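Local coordinates for protein putative phosphatase (DUF442) (Shewanella putrefaciens CN-32, PDB 3GXH) that is a putative phosphatase of the dual-specificity/tyrosine phosphatase type, probably hydrolysing phosphate esters at a phosphate-binding loop that here holds a sulfate ion, at residues E7-I12 with Q21-G26; L47-S52 with N107-A112; G67-Y72 with D93-K98; I73-Q78 with P142-L147. All coordinates share one frame; numbering follows the deposited sequence.

Contact 1 of 4, residues E7-I12 with Q21-G26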
# COMPACT_ATOMS: atom_id res chain seq x y z
N GLU A 7 3.50 -10.36 14.65
CA GLU A 7 3.60 -11.70 14.10
C GLU A 7 2.19 -12.18 13.75
O GLU A 7 2.05 -13.00 12.87
CB GLU A 7 4.30 -12.69 15.05
CG GLU A 7 3.55 -13.02 16.31
CD GLU A 7 4.27 -14.05 17.19
OE1 GLU A 7 5.40 -14.46 16.85
OE2 GLU A 7 3.69 -14.46 18.21
N ASN A 8 1.15 -11.63 14.40
CA ASN A 8 -0.21 -12.01 14.09
C ASN A 8 -0.71 -11.43 12.77
O ASN A 8 -1.81 -11.79 12.38
CB ASN A 8 -1.20 -11.67 15.23
CG ASN A 8 -1.20 -12.73 16.36
OD1 ASN A 8 -0.50 -13.73 16.30
ND2 ASN A 8 -2.03 -12.50 17.37
N LEU A 9 0.07 -10.63 12.06
CA LEU A 9 -0.29 -10.14 10.74
C LEU A 9 0.25 -11.01 9.59
O LEU A 9 -0.01 -10.71 8.43
CB LEU A 9 0.26 -8.73 10.55
CG LEU A 9 -0.21 -7.73 11.61
CD1 LEU A 9 0.33 -6.29 11.22
CD2 LEU A 9 -1.74 -7.66 11.75
N GLN A 10 1.03 -12.05 9.90
CA GLN A 10 1.75 -12.79 8.88
C GLN A 10 0.89 -13.74 8.04
O GLN A 10 1.40 -14.30 7.08
CB GLN A 10 2.94 -13.53 9.52
CG GLN A 10 4.03 -12.55 9.99
CD GLN A 10 4.70 -11.76 8.85
OE1 GLN A 10 4.84 -10.55 8.96
NE2 GLN A 10 5.04 -12.43 7.76
N GLY A 11 -0.41 -13.83 8.36
CA GLY A 11 -1.38 -14.54 7.53
C GLY A 11 -2.04 -13.67 6.50
O GLY A 11 -2.73 -14.19 5.62
N ILE A 12 -1.80 -12.35 6.51
CA ILE A 12 -2.31 -11.44 5.48
C ILE A 12 -1.53 -11.64 4.18
O ILE A 12 -0.28 -11.67 4.13
CB ILE A 12 -2.29 -10.00 5.94
CG1 ILE A 12 -3.18 -9.88 7.15
CG2 ILE A 12 -2.70 -9.03 4.85
CD1 ILE A 12 -3.04 -8.54 7.89
N GLN A 21 6.51 2.34 10.61
CA GLN A 21 5.07 2.80 10.52
C GLN A 21 4.33 2.58 9.17
O GLN A 21 3.29 3.19 8.93
CB GLN A 21 4.94 4.29 10.87
CG GLN A 21 5.52 4.73 12.24
CD GLN A 21 5.29 6.26 12.56
OE1 GLN A 21 5.79 7.16 11.85
NE2 GLN A 21 4.47 6.52 13.53
N LEU A 22 4.93 1.83 8.25
CA LEU A 22 4.27 1.58 6.96
C LEU A 22 4.32 0.08 6.64
O LEU A 22 5.39 -0.50 6.46
CB LEU A 22 4.98 2.32 5.83
CG LEU A 22 4.32 2.19 4.47
CD1 LEU A 22 2.88 2.69 4.44
CD2 LEU A 22 5.26 2.91 3.43
N LEU A 23 3.14 -0.51 6.51
CA LEU A 23 2.93 -1.84 6.01
C LEU A 23 2.40 -1.75 4.60
O LEU A 23 1.65 -0.83 4.26
CB LEU A 23 1.91 -2.56 6.87
CG LEU A 23 2.24 -2.76 8.33
CD1 LEU A 23 1.11 -3.45 9.04
CD2 LEU A 23 3.56 -3.55 8.47
N SER A 24 2.76 -2.71 3.75
CA SER A 24 2.11 -2.90 2.44
C SER A 24 1.59 -4.34 2.41
O SER A 24 2.17 -5.22 3.01
CB SER A 24 3.06 -2.61 1.29
OG SER A 24 4.13 -3.58 1.23
N SER A 25 0.50 -4.57 1.71
CA SER A 25 -0.02 -5.92 1.59
C SER A 25 -0.96 -6.11 0.44
O SER A 25 -1.34 -5.17 -0.26
CB SER A 25 -0.73 -6.35 2.88
OG SER A 25 -2.02 -5.77 3.06
N GLY A 26 -1.35 -7.36 0.28
CA GLY A 26 -2.52 -7.70 -0.47
C GLY A 26 -3.78 -7.56 0.35
O GLY A 26 -3.84 -6.86 1.35

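Contact 2 of 4, residues L47-S52 with N107-A112. With SO4 (sulfate ion), chain D.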
# COMPACT_ATOMS: atom_id res chain seq x y z
N LEU A 47 -5.78 0.77 -2.48
CA LEU A 47 -5.51 1.08 -3.91
C LEU A 47 -6.26 0.17 -4.88
O LEU A 47 -6.14 0.34 -6.08
CB LEU A 47 -4.01 1.00 -4.22
CG LEU A 47 -3.06 1.77 -3.33
CD1 LEU A 47 -1.62 1.57 -3.78
CD2 LEU A 47 -3.40 3.28 -3.22
N MSE A 48 -6.99 -0.80 -4.35
CA MSE A 48 -7.73 -1.76 -5.17
C MSE A 48 -9.07 -1.20 -5.60
O MSE A 48 -9.90 -0.91 -4.76
CB MSE A 48 -7.92 -3.03 -4.36
CG MSE A 48 -8.77 -4.09 -5.02
SE MSE A 48 -8.88 -5.65 -3.88
CE MSE A 48 -9.59 -6.93 -5.16
N PRO A 49 -9.35 -1.12 -6.89
CA PRO A 49 -10.67 -0.66 -7.31
C PRO A 49 -11.80 -1.52 -6.75
O PRO A 49 -11.76 -2.77 -6.80
CB PRO A 49 -10.61 -0.77 -8.85
CG PRO A 49 -9.17 -0.64 -9.19
CD PRO A 49 -8.47 -1.37 -8.06
N ASP A 50 -12.85 -0.84 -6.28
CA ASP A 50 -14.05 -1.50 -5.75
C ASP A 50 -14.69 -2.35 -6.84
O ASP A 50 -15.37 -3.32 -6.52
CB ASP A 50 -15.09 -0.44 -5.33
CG ASP A 50 -14.77 0.29 -4.04
OD1 ASP A 50 -13.99 -0.17 -3.22
OD2 ASP A 50 -15.46 1.33 -3.87
N SER A 51 -14.49 -1.97 -8.10
CA SER A 51 -15.06 -2.72 -9.23
C SER A 51 -14.48 -4.11 -9.41
O SER A 51 -15.08 -4.93 -10.10
CB SER A 51 -14.94 -1.92 -10.52
OG SER A 51 -13.60 -1.70 -10.84
N SER A 52 -13.34 -4.42 -8.80
CA SER A 52 -12.76 -5.75 -8.88
C SER A 52 -13.73 -6.77 -8.28
O SER A 52 -14.35 -6.56 -7.23
CB SER A 52 -11.48 -5.81 -8.09
OG SER A 52 -11.13 -7.21 -7.98
N ASN A 107 -0.37 -6.92 -3.51
CA ASN A 107 0.73 -6.05 -3.15
C ASN A 107 1.60 -5.62 -4.32
O ASN A 107 2.73 -5.20 -4.08
CB ASN A 107 1.57 -6.62 -1.99
CG ASN A 107 2.29 -5.51 -1.15
OD1 ASN A 107 2.07 -4.33 -1.34
ND2 ASN A 107 3.10 -5.94 -0.22
N TYR A 108 1.09 -5.62 -5.55
CA TYR A 108 1.88 -5.05 -6.66
C TYR A 108 1.74 -3.53 -6.63
O TYR A 108 2.72 -2.79 -6.42
CB TYR A 108 1.42 -5.57 -8.00
CG TYR A 108 1.96 -6.92 -8.35
CD1 TYR A 108 1.55 -8.06 -7.68
CD2 TYR A 108 2.82 -7.08 -9.41
CE1 TYR A 108 2.00 -9.33 -8.09
CE2 TYR A 108 3.30 -8.35 -9.81
CZ TYR A 108 2.86 -9.46 -9.13
OH TYR A 108 3.29 -10.74 -9.52
N ARG A 109 0.53 -3.00 -6.77
CA ARG A 109 0.32 -1.55 -6.71
C ARG A 109 0.91 -0.98 -5.42
O ARG A 109 1.64 0.05 -5.45
CB ARG A 109 -1.17 -1.19 -6.73
CG ARG A 109 -1.87 -1.39 -8.05
CD ARG A 109 -3.36 -1.52 -7.68
NE ARG A 109 -4.34 -1.57 -8.75
CZ ARG A 109 -4.73 -2.66 -9.37
NH1 ARG A 109 -4.10 -3.83 -9.23
NH2 ARG A 109 -5.71 -2.59 -10.24
N ALA A 110 0.60 -1.57 -4.26
CA ALA A 110 0.99 -1.02 -2.98
C ALA A 110 2.48 -1.02 -2.73
O ALA A 110 3.02 -0.03 -2.21
CB ALA A 110 0.19 -1.70 -1.80
N SER A 111 3.18 -2.07 -3.08
CA SER A 111 4.64 -2.08 -2.88
C SER A 111 5.33 -1.06 -3.82
O SER A 111 6.32 -0.44 -3.40
CB SER A 111 5.23 -3.47 -3.04
OG SER A 111 5.13 -3.97 -4.37
N ALA A 112 4.79 -0.87 -5.01
CA ALA A 112 5.32 0.14 -5.96
C ALA A 112 5.12 1.55 -5.38
O ALA A 112 6.01 2.37 -5.40
CB ALA A 112 4.69 -0.01 -7.35
S SO4 D . -2.33 -6.02 -7.28
O1 SO4 D . -1.37 -6.76 -6.52
O2 SO4 D . -2.60 -6.65 -8.57
O3 SO4 D . -3.59 -5.94 -6.54
O4 SO4 D . -1.86 -4.63 -7.44

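Contact 3 of 4, residues G67-Y72 with D93-K98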
# COMPACT_ATOMS: atom_id res chain seq x y z
N GLY A 67 -12.20 0.02 13.80
CA GLY A 67 -11.59 1.14 14.51
C GLY A 67 -10.45 1.90 13.85
O GLY A 67 -9.67 2.59 14.52
N MSE A 68 -10.37 1.82 12.53
CA MSE A 68 -9.34 2.51 11.79
C MSE A 68 -9.88 3.50 10.77
O MSE A 68 -11.07 3.45 10.43
CB MSE A 68 -8.48 1.48 11.05
CG MSE A 68 -7.74 0.55 11.96
SE MSE A 68 -6.72 -0.87 11.13
CE MSE A 68 -8.26 -1.86 10.38
N ASP A 69 -9.03 4.41 10.33
CA ASP A 69 -9.40 5.39 9.33
C ASP A 69 -9.21 4.75 7.96
O ASP A 69 -8.35 3.88 7.79
CB ASP A 69 -8.48 6.63 9.42
CG ASP A 69 -8.69 7.44 10.65
OD1 ASP A 69 -9.78 7.41 11.23
OD2 ASP A 69 -7.72 8.15 11.00
N TYR A 70 -10.04 5.13 6.99
CA TYR A 70 -10.08 4.55 5.67
C TYR A 70 -9.85 5.60 4.60
O TYR A 70 -10.52 6.63 4.59
CB TYR A 70 -11.44 3.88 5.46
CG TYR A 70 -11.58 3.22 4.12
CD1 TYR A 70 -10.77 2.13 3.81
CD2 TYR A 70 -12.48 3.67 3.15
CE1 TYR A 70 -10.85 1.48 2.60
CE2 TYR A 70 -12.57 3.00 1.93
CZ TYR A 70 -11.79 1.89 1.67
OH TYR A 70 -11.84 1.24 0.44
N VAL A 71 -8.92 5.35 3.70
CA VAL A 71 -8.64 6.17 2.51
C VAL A 71 -8.72 5.29 1.28
O VAL A 71 -8.04 4.22 1.24
CB VAL A 71 -7.27 6.87 2.62
CG1 VAL A 71 -7.09 7.82 1.44
CG2 VAL A 71 -7.08 7.56 3.96
N TYR A 72 -9.48 5.70 0.26
CA TYR A 72 -9.67 4.94 -0.95
C TYR A 72 -9.11 5.73 -2.12
O TYR A 72 -9.60 6.79 -2.46
CB TYR A 72 -11.17 4.70 -1.15
CG TYR A 72 -11.56 4.00 -2.43
CD1 TYR A 72 -11.00 2.75 -2.75
CD2 TYR A 72 -12.45 4.55 -3.29
CE1 TYR A 72 -11.41 2.10 -3.86
CE2 TYR A 72 -12.83 3.89 -4.46
CZ TYR A 72 -12.30 2.66 -4.73
OH TYR A 72 -12.69 1.99 -5.91
N ASP A 93 0.94 12.37 3.97
CA ASP A 93 1.23 13.59 4.72
C ASP A 93 0.10 13.96 5.69
O ASP A 93 0.37 14.50 6.78
CB ASP A 93 1.51 14.77 3.80
CG ASP A 93 2.09 15.95 4.55
OD1 ASP A 93 3.11 15.74 5.26
OD2 ASP A 93 1.52 17.07 4.47
N GLN A 94 -1.14 13.69 5.32
CA GLN A 94 -2.27 14.00 6.18
C GLN A 94 -2.40 13.08 7.38
O GLN A 94 -3.23 13.33 8.27
CB GLN A 94 -3.59 13.96 5.40
CG GLN A 94 -3.82 15.11 4.50
CD GLN A 94 -5.22 15.68 4.67
OE1 GLN A 94 -5.99 15.71 3.72
NE2 GLN A 94 -5.55 16.11 5.88
N HIS A 95 -1.62 12.00 7.40
CA HIS A 95 -1.67 11.03 8.48
C HIS A 95 -0.32 10.87 9.08
O HIS A 95 0.10 9.81 9.52
CB HIS A 95 -2.23 9.69 7.97
CG HIS A 95 -3.66 9.79 7.58
ND1 HIS A 95 -4.07 10.08 6.30
CD2 HIS A 95 -4.78 9.71 8.32
CE1 HIS A 95 -5.39 10.13 6.27
NE2 HIS A 95 -5.85 9.93 7.49
N LYS A 96 0.36 12.01 9.15
CA LYS A 96 1.70 12.05 9.62
C LYS A 96 1.84 11.46 11.02
O LYS A 96 1.09 11.83 11.91
CB LYS A 96 2.10 13.53 9.69
CG LYS A 96 3.50 13.76 9.79
CD LYS A 96 3.73 15.28 9.81
CE LYS A 96 5.17 15.55 9.86
NZ LYS A 96 5.43 17.03 10.06
N GLY A 97 2.79 10.56 11.20
CA GLY A 97 3.03 9.95 12.49
C GLY A 97 2.12 8.77 12.85
O GLY A 97 2.24 8.19 13.92
N LYS A 98 1.17 8.46 11.95
CA LYS A 98 0.29 7.31 12.17
C LYS A 98 0.87 6.03 11.55
O LYS A 98 1.66 6.07 10.60
CB LYS A 98 -1.10 7.57 11.57
CG LYS A 98 -1.82 8.80 12.12
CD LYS A 98 -2.27 8.56 13.53
CE LYS A 98 -3.23 9.67 14.04
NZ LYS A 98 -3.35 9.59 15.53

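Contact 4 of 4, residues I73-Q78 with P142-L147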
# COMPACT_ATOMS: atom_id res chain seq x y z
N ILE A 73 -8.06 5.19 -2.73
CA ILE A 73 -7.37 5.76 -3.88
C ILE A 73 -7.24 4.65 -4.93
O ILE A 73 -6.17 4.02 -5.04
CB ILE A 73 -6.00 6.39 -3.48
CG1 ILE A 73 -6.17 7.43 -2.39
CG2 ILE A 73 -5.29 7.01 -4.72
CD1 ILE A 73 -4.90 7.96 -1.78
N PRO A 74 -8.30 4.39 -5.70
CA PRO A 74 -8.21 3.24 -6.58
C PRO A 74 -7.25 3.49 -7.72
O PRO A 74 -7.28 4.56 -8.33
CB PRO A 74 -9.65 3.12 -7.12
CG PRO A 74 -10.23 4.50 -7.00
CD PRO A 74 -9.64 5.01 -5.70
N VAL A 75 -6.45 2.50 -8.06
CA VAL A 75 -5.42 2.64 -9.09
C VAL A 75 -5.75 1.62 -10.17
O VAL A 75 -5.89 0.41 -9.92
CB VAL A 75 -4.03 2.35 -8.53
CG1 VAL A 75 -2.95 2.39 -9.64
CG2 VAL A 75 -3.70 3.36 -7.44
N ASP A 76 -5.88 2.13 -11.41
CA ASP A 76 -6.13 1.30 -12.55
C ASP A 76 -4.84 0.59 -12.93
O ASP A 76 -3.82 1.23 -13.15
CB ASP A 76 -6.60 2.18 -13.74
CG ASP A 76 -6.87 1.35 -14.98
OD1 ASP A 76 -7.86 0.64 -14.99
OD2 ASP A 76 -6.07 1.39 -15.92
N TRP A 77 -4.90 -0.73 -13.06
CA TRP A 77 -3.70 -1.51 -13.41
C TRP A 77 -3.13 -1.16 -14.76
O TRP A 77 -1.90 -1.08 -14.90
CB TRP A 77 -4.02 -3.02 -13.39
CG TRP A 77 -2.82 -3.83 -13.71
CD1 TRP A 77 -2.60 -4.54 -14.85
CD2 TRP A 77 -1.66 -4.00 -12.91
NE1 TRP A 77 -1.36 -5.12 -14.82
CE2 TRP A 77 -0.75 -4.79 -13.64
CE3 TRP A 77 -1.27 -3.51 -11.65
CZ2 TRP A 77 0.49 -5.16 -13.12
CZ3 TRP A 77 -0.06 -3.88 -11.15
CH2 TRP A 77 0.81 -4.68 -11.87
N GLN A 78 -3.97 -0.97 -15.77
CA GLN A 78 -3.51 -0.71 -17.14
C GLN A 78 -3.10 0.75 -17.36
O GLN A 78 -2.50 1.10 -18.39
CB GLN A 78 -4.60 -1.11 -18.13
CG GLN A 78 -4.12 -1.23 -19.58
CD GLN A 78 -5.25 -1.58 -20.54
OE1 GLN A 78 -6.42 -1.57 -20.17
NE2 GLN A 78 -4.90 -1.89 -21.79
N PRO A 142 5.36 -2.06 -19.00
CA PRO A 142 6.01 -0.79 -19.30
C PRO A 142 5.28 0.43 -18.78
O PRO A 142 5.93 1.47 -18.57
CB PRO A 142 6.05 -0.74 -20.86
CG PRO A 142 5.17 -1.84 -21.32
CD PRO A 142 5.10 -2.86 -20.22
N LYS A 143 3.96 0.37 -18.60
CA LYS A 143 3.25 1.53 -18.07
C LYS A 143 3.68 1.78 -16.63
O LYS A 143 3.80 2.92 -16.19
CB LYS A 143 1.75 1.37 -18.13
CG LYS A 143 1.23 1.03 -19.51
CD LYS A 143 0.47 2.14 -20.16
CE LYS A 143 -0.39 1.60 -21.32
NZ LYS A 143 -1.39 0.53 -20.94
N TRP A 144 3.86 0.69 -15.89
CA TRP A 144 4.39 0.76 -14.52
C TRP A 144 5.83 1.23 -14.50
O TRP A 144 6.21 2.06 -13.70
CB TRP A 144 4.17 -0.56 -13.74
CG TRP A 144 2.74 -0.66 -13.31
CD1 TRP A 144 1.72 -1.19 -13.99
CD2 TRP A 144 2.21 -0.19 -12.06
NE1 TRP A 144 0.54 -1.01 -13.28
CE2 TRP A 144 0.83 -0.42 -12.08
CE3 TRP A 144 2.76 0.46 -10.97
CZ2 TRP A 144 -0.00 -0.07 -11.02
CZ3 TRP A 144 1.92 0.80 -9.90
CH2 TRP A 144 0.55 0.60 -9.96
N GLN A 145 6.66 0.72 -15.40
CA GLN A 145 8.03 1.17 -15.48
C GLN A 145 8.06 2.67 -15.71
O GLN A 145 8.83 3.43 -15.08
CB GLN A 145 8.71 0.49 -16.66
CG GLN A 145 9.18 -0.90 -16.38
CD GLN A 145 9.99 -1.46 -17.53
OE1 GLN A 145 9.45 -1.68 -18.62
NE2 GLN A 145 11.28 -1.70 -17.30
N ALA A 146 7.23 3.14 -16.65
CA ALA A 146 7.21 4.55 -17.02
C ALA A 146 6.76 5.43 -15.86
O ALA A 146 7.32 6.51 -15.62
CB ALA A 146 6.26 4.80 -18.24
N LEU A 147 5.78 4.97 -15.12
CA LEU A 147 5.27 5.66 -13.93
C LEU A 147 6.40 5.81 -12.92
O LEU A 147 6.67 6.92 -12.40
CB LEU A 147 4.10 4.92 -13.28
CG LEU A 147 3.55 5.54 -12.00
CD1 LEU A 147 2.84 6.84 -12.31
CD2 LEU A 147 2.65 4.54 -11.27

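Contact 1 of 4, residues E7-I12 with Q21-G26
Ser25 OG donates to Gly26 O over 2.7 Å, a bond made within the strand segment, and the side chain of Ile12 packs against that same hydroxyl. The donor lies in the carbonyl plane of Gly26, on a lone pair. With chi1 at 76°, the hydroxyl sits between the backbone N and the carbonyl carbon of Ser25, a position from which it can turn to the oxygen of the next residue. Ile12 brings its CG2 branch, which stands 3.8 Å from Ser25 OG and 3.9 Å from Ser25 CB. The methyl therefore meets both side-chain atoms of the serine and lies against a buried hydroxyl whose hydrogen is already directed to Gly26. A second point of touch is purely apolar: Leu9 CD1 and Leu23 CD1 meet at 3.7 Å, methyl against methyl, with the two side chains crossing at about a right angle. No hydrogen bond links the two segments, so the pairing rests on these buried side chains. Two overlapping type I turns, Glu7 to Gln10 and Leu9 to Ile12, bring Leu9 and Ile12 round to face the strand together. The second turn is closed by Ile12 N bonding to Leu9 O at 3.1 Å. Strand 22-25 is held on one flank by strand 16-19 and on the other by strand 100-103, while Leu22 packs on helix 108-120. Leu9 and Ile12 also rest on Leu36 of helix 30-38, so the loop 7-12 lies between that helix and the sheet.

Contact 2 of 4, residues L47-S52 with N107-A112
The backbones of the loop 47-52 and of the first turn of helix 108-120 come nearest at Leu47 and Ala110, whose CA atoms are 6.9 Å apart. Leu47 reaches across with its CD1 branch, which lies 3.8 Å from Ala110 CA and also meets Arg109 CB, an apolar touch at the first turn of the helix. Arg109 runs the other way, extended from CG to NE along the loop. Its CD passes Leu47 O, and its NH2 comes within 3.7 Å of Pro49 CD, the two side chains approaching from opposite directions. The guanidinium is fixed by polar partners at both NE and NH1: NE bonds to Val75 O, and NH1 donates to sulfate O4 at 3.0 Å. The backbone N of Arg109 donates to the same O4, also at 3.0 Å and nearly straight (171°), so one residue grips one oxygen twice. Sulfate O2 lies in the guanidinium plane at its edge, while O1 accepts from Tyr108 N at 2.9 Å. Leu105 N and Ala106 N add further bonds. The sulfate and these N-H donors at a helix start are consistent with a phosphate-binding loop resembling the P-loop of tyrosine phosphatases, though only four residues separate its cysteine from Arg109 where the classical CX5R motif has five; the sulfate probably stands where a substrate phosphate would bind. The loop 47-52 follows strand 43-46, beside strand 100-103, on whose Val102 both Leu47 and Ala110 rest; Arg109 and Ala112 also touch Trp144 of helix 142-154.

Contact 3 of 4, residues G67-Y72 with D93-K98
Asp69 and Val71, alternate residues of strand 69-72, both direct their side chains at the ring of His95. The segment begins at Gly67, which ends helix 59-65 in a Schellman motif; its positive phi of 86° turns the chain out of the helix and toward the sheet. Met68, a selenomethionine, packs among Phe33, Leu36 and Lys37 of helix 30-38. At Asp69 the carboxylate arrives at the edge of the His95 ring, near its plane, but stays loose: Asp69 OD2 is 4.3 Å from His95 CD2 and 4.4 Å from His95 NE2, so any attraction would be long-range. Tyr70 points the other way, onto helix 59-65. Val71 makes the tighter touch, its CG2 branch lying 3.8 Å from His95 CE1, oblique to the ring. The two side chains approach from opposite directions, and chi1 of -174° leaves CG2 beside the backbone N, facing the imidazole. The ring's rotation is set by its other nitrogen, ND1, which bonds to Ala91 O one turn back in helix 82-94. Beyond that helix a type II turn from His95 to Lys98 reverses the chain, closed by Lys98 N bonding to His95 O at 3.0 Å, with Gly97 supplying the positive phi that such a turn uses at its third residue. His95 also touches Val43 of the intervening strand 43-46. The whole is a beta-alpha-beta crossover, in which strand 69-72, at the sheet's edge, leads through helix 82-94 to the parallel strand 100-103 of this phosphatase alpha/beta fold.

Contact 4 of 4, residues I73-Q78 with P142-L147
Trp144 leaves helix 142-154 with its CB directed at the loop 73-78, and chi1 of -77° with chi2 near a right angle swings the indole out across Trp77. On the five-membered ring, CD1 passes Trp77 O and skirts Trp77 CH2. The next atom, NE1, does two things. It donates to Trp77 O at 2.9 Å, meeting a lone pair in the carbonyl plane, though the oxygen is tilted 20° out of the indole plane. It also lies over one face of the Trp77 ring, 3.5 Å from Trp77 CE3. Further along, Trp144 CE2 stands 3.7 Å from Trp77 CZ3, and Trp144 CZ2 lies beside Trp77 CE3. The six-membered ring of Trp77 and the five-membered ring of Trp144 are inclined at 33°, so the two indoles overlap obliquely. A single tryptophan thus offers Trp144 both its carbonyl and its ring. The loop that holds it joins strand 69-72 to helix 82-94 and, as in related dual-specificity phosphatases, borders the phosphate-binding loop: the side chain of Trp77 comes about 4 Å from the bound sulfate. At its far tip, Trp144 CH2 reaches Val75 CG1 at 3.9 Å, an apolar touch in the buried part of the contact. One residue earlier in the helix, Lys143 bends at chi2 and chi4 to bring NZ onto Gln78 O at 2.8 Å. In one of its two conformers, the aliphatic part of Gln78 runs beside the lysine in the same direction, with Gln78 CG 3.5 Å from Lys143 NZ.

Overall arrangement
Contact 2 holds the sulfate, and each of the other contacts touches contact 2 at one point or more. Contact 4 lies about 10 Å away between centres and is tied to it directly: Val75 N and Leu47 O are 2.9 Å apart in a probable backbone hydrogen bond. Contact 1, about 15 Å from contact 2 between centres, meets the phosphate-binding loop at Asn107, with Ser24 OG and Asn107 ND2 3.0 Å apart in a probable hydrogen bond. Contact 3 is farther from the site, its centre about 17 Å from that of contact 2, yet Tyr72 OH reaches Asp50 N at 2.9 Å, a probable hydrogen bond. Contacts 1 and 4 lie on opposite sides of the chain's centre, about 23 Å apart between centres.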